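Local structure of recombination protein recR (Deinococcus radiodurans, 1VDD) at the interface of chains A and B and the interface of chains A and C. The protein acts in recombinational DNA repair, binding DNA and zinc, and assembles from four copies into a ring. Coordinates in Å, arbitrary orientation; residue numbers count along the deposited sequence, not the author numbering. Chains: chain A/B/C, Recombination protein recR.

Contact 1: the interface of chains A and B. Residues chain A 172, 178, 186, 188-190, 192-193; chain B 167-169.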
loop_
_atom_site.group_PDB
_atom_site.type_symbol
_atom_site.label_atom_id
_atom_site.label_comp_id
_atom_site.label_asym_id
_atom_site.label_seq_id
_atom_site.Cartn_x
_atom_site.Cartn_y
_atom_site.Cartn_z
ATOM N N VAL A 172 -19.257 -11.829 7.627
ATOM C CA VAL A 172 -18.672 -11.027 6.576
ATOM C C VAL A 172 -18.861 -9.576 6.974
ATOM O O VAL A 172 -19.887 -9.211 7.560
ATOM C CB VAL A 172 -19.357 -11.345 5.210
ATOM C CG1 VAL A 172 -19.272 -12.844 4.945
ATOM C CG2 VAL A 172 -20.819 -10.912 5.219
ATOM N N LEU A 178 -18.039 -11.924 -1.241
ATOM C CA LEU A 178 -17.453 -13.193 -0.848
ATOM C C LEU A 178 -16.078 -13.459 -1.437
ATOM O O LEU A 178 -15.209 -14.030 -0.779
ATOM C CB LEU A 178 -18.385 -14.338 -1.245
ATOM C CG LEU A 178 -19.845 -14.262 -0.810
ATOM C CD1 LEU A 178 -20.345 -15.687 -0.651
ATOM C CD2 LEU A 178 -19.998 -13.502 0.506
ATOM N N LEU A 186 -16.194 -16.773 5.944
ATOM C CA LEU A 186 -17.322 -17.299 5.175
ATOM C C LEU A 186 -17.980 -18.485 5.861
ATOM O O LEU A 186 -19.202 -18.544 5.989
ATOM C CB LEU A 186 -16.869 -17.734 3.793
ATOM C CG LEU A 186 -16.881 -16.664 2.721
ATOM C CD1 LEU A 186 -16.527 -17.320 1.405
ATOM C CD2 LEU A 186 -18.261 -16.014 2.644
ATOM N N ARG A 188 -18.104 -19.069 8.843
ATOM C CA ARG A 188 -18.796 -18.635 10.047
ATOM C C ARG A 188 -20.027 -17.847 9.657
ATOM O O ARG A 188 -21.070 -17.951 10.299
ATOM C CB ARG A 188 -17.886 -17.776 10.928
ATOM C CG ARG A 188 -16.690 -18.504 11.507
ATOM C CD ARG A 188 -16.833 -18.754 13.009
ATOM N NE ARG A 188 -15.689 -19.501 13.534
ATOM C CZ ARG A 188 -15.545 -19.873 14.806
ATOM N NH1 ARG A 188 -16.476 -19.570 15.704
ATOM N NH2 ARG A 188 -14.469 -20.558 15.179
ATOM N N ALA A 189 -19.910 -17.043 8.610
ATOM C CA ALA A 189 -21.056 -16.264 8.156
ATOM C C ALA A 189 -22.121 -17.222 7.663
ATOM O O ALA A 189 -23.304 -16.895 7.648
ATOM C CB ALA A 189 -20.663 -15.329 7.027
ATOM N N LEU A 190 -21.695 -18.410 7.253
ATOM C CA LEU A 190 -22.624 -19.401 6.742
ATOM C C LEU A 190 -23.281 -20.201 7.863
ATOM O O LEU A 190 -24.508 -20.254 7.952
ATOM C CB LEU A 190 -21.897 -20.349 5.787
ATOM C CG LEU A 190 -22.680 -20.763 4.543
ATOM C CD1 LEU A 190 -21.924 -21.860 3.819
ATOM C CD2 LEU A 190 -24.063 -21.240 4.938
ATOM N N GLY A 192 -23.479 -19.458 10.749
ATOM C CA GLY A 192 -24.202 -18.550 11.620
ATOM C C GLY A 192 -25.290 -17.797 10.888
ATOM O O GLY A 192 -25.765 -16.771 11.365
ATOM N N ARG A 193 -25.690 -18.310 9.728
ATOM C CA ARG A 193 -26.720 -17.663 8.928
ATOM C C ARG A 193 -28.007 -17.444 9.704
ATOM O O ARG A 193 -28.399 -18.286 10.516
ATOM C CB ARG A 193 -27.017 -18.484 7.668
ATOM C CG ARG A 193 -27.518 -19.908 7.904
ATOM C CD ARG A 193 -27.915 -20.542 6.573
ATOM N NE ARG A 193 -28.190 -21.969 6.676
ATOM C CZ ARG A 193 -27.293 -22.881 7.042
ATOM N NH1 ARG A 193 -26.060 -22.513 7.348
ATOM N NH2 ARG A 193 -27.623 -24.164 7.083
ATOM N N ARG B 167 -30.074 -15.512 5.418
ATOM C CA ARG B 167 -29.095 -14.611 4.866
ATOM C C ARG B 167 -27.778 -14.885 5.571
ATOM O O ARG B 167 -27.745 -15.148 6.771
ATOM C CB ARG B 167 -29.528 -13.159 5.066
ATOM C CG ARG B 167 -28.541 -12.120 4.529
ATOM C CD ARG B 167 -28.543 -12.009 3.008
ATOM N NE ARG B 167 -27.642 -10.943 2.557
ATOM C CZ ARG B 167 -26.560 -11.132 1.798
ATOM N NH1 ARG B 167 -26.231 -12.345 1.383
ATOM N NH2 ARG B 167 -25.779 -10.108 1.475
ATOM N N ILE B 168 -26.701 -14.843 4.800
ATOM C CA ILE B 168 -25.364 -15.068 5.310
ATOM C C ILE B 168 -25.183 -14.080 6.468
ATOM O O ILE B 168 -25.725 -12.971 6.431
ATOM C CB ILE B 168 -24.352 -14.818 4.173
ATOM C CG1 ILE B 168 -23.101 -15.642 4.391
ATOM C CG2 ILE B 168 -24.034 -13.334 4.050
ATOM C CD1 ILE B 168 -22.071 -15.405 3.322
ATOM N N ALA B 169 -24.435 -14.484 7.490
ATOM C CA ALA B 169 -24.208 -13.656 8.674
ATOM C C ALA B 169 -23.395 -12.381 8.502
ATOM O O ALA B 169 -22.209 -12.430 8.173
ATOM C CB ALA B 169 -23.557 -14.509 9.780
#
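B:Ala169 and A:Ala189 meet through a backbone hydrogen bond in which B:Ala169 N donates to A:Ala189 O (2.7 Å). It joins the segment just after strand 164-167 of the Toprim domain of chain B to helix 183-191 in the C-terminal region of chain A. In return, A:Val172 N donates to B:Ala169 O over 3.1 Å, so both polar groups of B:Ala169 are engaged by chain A, and its methyl lies against A:Ala189 CA.

Beside this backbone pairing, B:Ile168 carries much of the apolar contact. Its CG1 stands anti to the backbone N (chi1 -152°) and the chain runs on extended to CD1. CG1 thereby rests on A:Ala189 CB at 3.6 Å, and CD1 reaches A:Leu186 CD2 at 3.9 Å. A:Leu178 comes at the same methyl tip to tip, its CD2 lying 4.0 Å from B:Ile168 CD1. A:Val172 crosses the isoleucine at about a right angle, its CG1 facing B:Ile168 CD1 (4.1 Å) and its CG2 turned toward B:Ile168 CG2 and B:Ala169 O.

Further out, A:Arg193 brings its CB to within 3.5 Å of B:Arg167 O. Its CG lies between the backbone N and the carbonyl carbon (chi1 60°), the chain is extended to NE, and a turn at its end (chi4 -62°) sets the guanidinium beside A:Leu190 O, to which NH1 donates (2.8 Å). That oxygen lies in the guanidinium plane, although NH1 sits above the carbonyl plane; the bond ties this segment to the helix.

Contact 2: the interface of chains A and C. Residues chain A 16-18; chain C 27-28, 31-32.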
loop_
_atom_site.group_PDB
_atom_site.type_symbol
_atom_site.label_atom_id
_atom_site.label_comp_id
_atom_site.label_asym_id
_atom_site.label_seq_id
_atom_site.Cartn_x
_atom_site.Cartn_y
_atom_site.Cartn_z
ATOM N N ARG A 16 8.674 7.745 19.582
ATOM C CA ARG A 16 8.360 6.738 20.586
ATOM C C ARG A 16 6.857 6.439 20.515
ATOM O O ARG A 16 6.356 5.504 21.137
ATOM C CB ARG A 16 8.773 7.276 21.966
ATOM C CG ARG A 16 8.438 6.410 23.166
ATOM C CD ARG A 16 9.359 6.754 24.331
ATOM N NE ARG A 16 10.701 6.213 24.113
ATOM C CZ ARG A 16 11.835 6.861 24.368
ATOM N NH1 ARG A 16 11.810 8.097 24.856
ATOM N NH2 ARG A 16 12.999 6.271 24.129
ATOM N N LEU A 17 6.148 7.234 19.722
ATOM C CA LEU A 17 4.712 7.069 19.553
ATOM C C LEU A 17 4.412 6.049 18.465
ATOM O O LEU A 17 5.173 5.901 17.510
ATOM C CB LEU A 17 4.075 8.406 19.181
ATOM C CG LEU A 17 4.224 9.549 20.178
ATOM C CD1 LEU A 17 3.699 10.841 19.578
ATOM C CD2 LEU A 17 3.458 9.195 21.432
ATOM N N PRO A 18 3.298 5.319 18.603
ATOM C CA PRO A 18 2.899 4.313 17.617
ATOM C C PRO A 18 2.468 4.950 16.298
ATOM O O PRO A 18 1.858 6.022 16.284
ATOM C CB PRO A 18 1.755 3.582 18.318
ATOM C CG PRO A 18 1.178 4.625 19.200
ATOM C CD PRO A 18 2.409 5.273 19.774
ATOM N N ARG C 27 -6.495 7.134 18.962
ATOM C CA ARG C 27 -5.591 6.005 19.170
ATOM C C ARG C 27 -4.395 6.475 19.998
ATOM O O ARG C 27 -4.019 5.843 20.978
ATOM C CB ARG C 27 -5.091 5.457 17.824
ATOM C CG ARG C 27 -3.989 4.380 17.955
ATOM C CD ARG C 27 -3.092 4.256 16.694
ATOM N NE ARG C 27 -2.341 5.483 16.391
ATOM C CZ ARG C 27 -1.479 5.612 15.384
ATOM N NH1 ARG C 27 -1.248 4.587 14.574
ATOM N NH2 ARG C 27 -0.859 6.768 15.174
ATOM N N LEU C 28 -3.810 7.596 19.590
ATOM C CA LEU C 28 -2.659 8.168 20.270
ATOM C C LEU C 28 -2.963 8.439 21.726
ATOM O O LEU C 28 -2.246 7.977 22.608
ATOM C CB LEU C 28 -2.247 9.472 19.591
ATOM C CG LEU C 28 -1.719 9.348 18.161
ATOM C CD1 LEU C 28 -1.523 10.726 17.554
ATOM C CD2 LEU C 28 -0.413 8.574 18.173
ATOM N N HIS C 31 -3.158 5.596 23.858
ATOM C CA HIS C 31 -1.834 5.003 23.990
ATOM C C HIS C 31 -1.100 5.776 25.075
ATOM O O HIS C 31 -0.418 5.192 25.924
ATOM C CB HIS C 31 -1.052 5.116 22.682
ATOM C CG HIS C 31 0.417 4.856 22.833
ATOM N ND1 HIS C 31 0.948 3.587 22.914
ATOM C CD2 HIS C 31 1.462 5.709 22.949
ATOM C CE1 HIS C 31 2.256 3.671 23.071
ATOM N NE2 HIS C 31 2.594 4.948 23.096
ATOM N N LEU C 32 -1.237 7.098 25.044
ATOM C CA LEU C 32 -0.583 7.932 26.046
ATOM C C LEU C 32 -1.143 7.665 27.438
ATOM O O LEU C 32 -0.439 7.766 28.436
ATOM C CB LEU C 32 -0.730 9.392 25.666
ATOM C CG LEU C 32 0.058 9.644 24.387
ATOM C CD1 LEU C 32 -0.547 10.795 23.569
ATOM C CD2 LEU C 32 1.488 9.898 24.771
#
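A:Pro18 lays its ring carbons over one face of the imidazole of C:His31, a CH-pi contact in which CD of the proline is 3.4 Å from the centroid of the histidine ring. The CD carbon is displaced toward the rim, on the side of the CD2-NE2 bond, and lies 3.3 Å from C:His31 CD2. The neighbouring A:Pro18 CG sits 3.7 Å from C:His31 CG. CG of the histidine is anti to the backbone N (chi1 165°), which sends the ring away from its helix toward chain A.

Aliphatic packing flanks this CH-pi contact. A:Leu17 and C:Leu32 cross obliquely and touch through one methyl each, CD2 to CD2, at 3.9 Å.

The polar approach is close but is not a hydrogen bond. C:Arg27 bends at chi3 (62°) and places NH2 of its guanidinium 3.0 Å from A:Pro18 O, with CZ at 3.5 Å. The oxygen lies over the guanidinium face on the NH2 side, about 2.9 Å above its plane, and not in line with an N-H. A general electrostatic attraction may still contribute. C:Leu28, one helical turn before C:Leu32, brings its CD2 to 3.9 Å from the same A:Pro18 O.

In the fold, A:Leu17 and A:Pro18 open the Leu-Pro-Gly-Ile-Gly stretch of the helix-hairpin-helix motif, with A:Arg16 just before it, in the hairpin between helices 5-15 and 22-32; the partner residues lie along the second helix of that motif in chain C.

The centres of contact 1 and contact 2 are about 35 Å apart, and they share no residues or secondary-structure elements. Contact 1 joins the C-terminal region of chain A to the Toprim domain of chain B, whereas contact 2 pairs the N-terminal helix-hairpin-helix regions of chains A and C. Chain A thus meets a different neighbour near each of its ends. Each interface is two-fold symmetric, so both patches recur with the chains exchanged. Alternating two such interfaces would close the four copies of the deposited assembly into a ring, consistent with the ring-shaped architecture described for RecR.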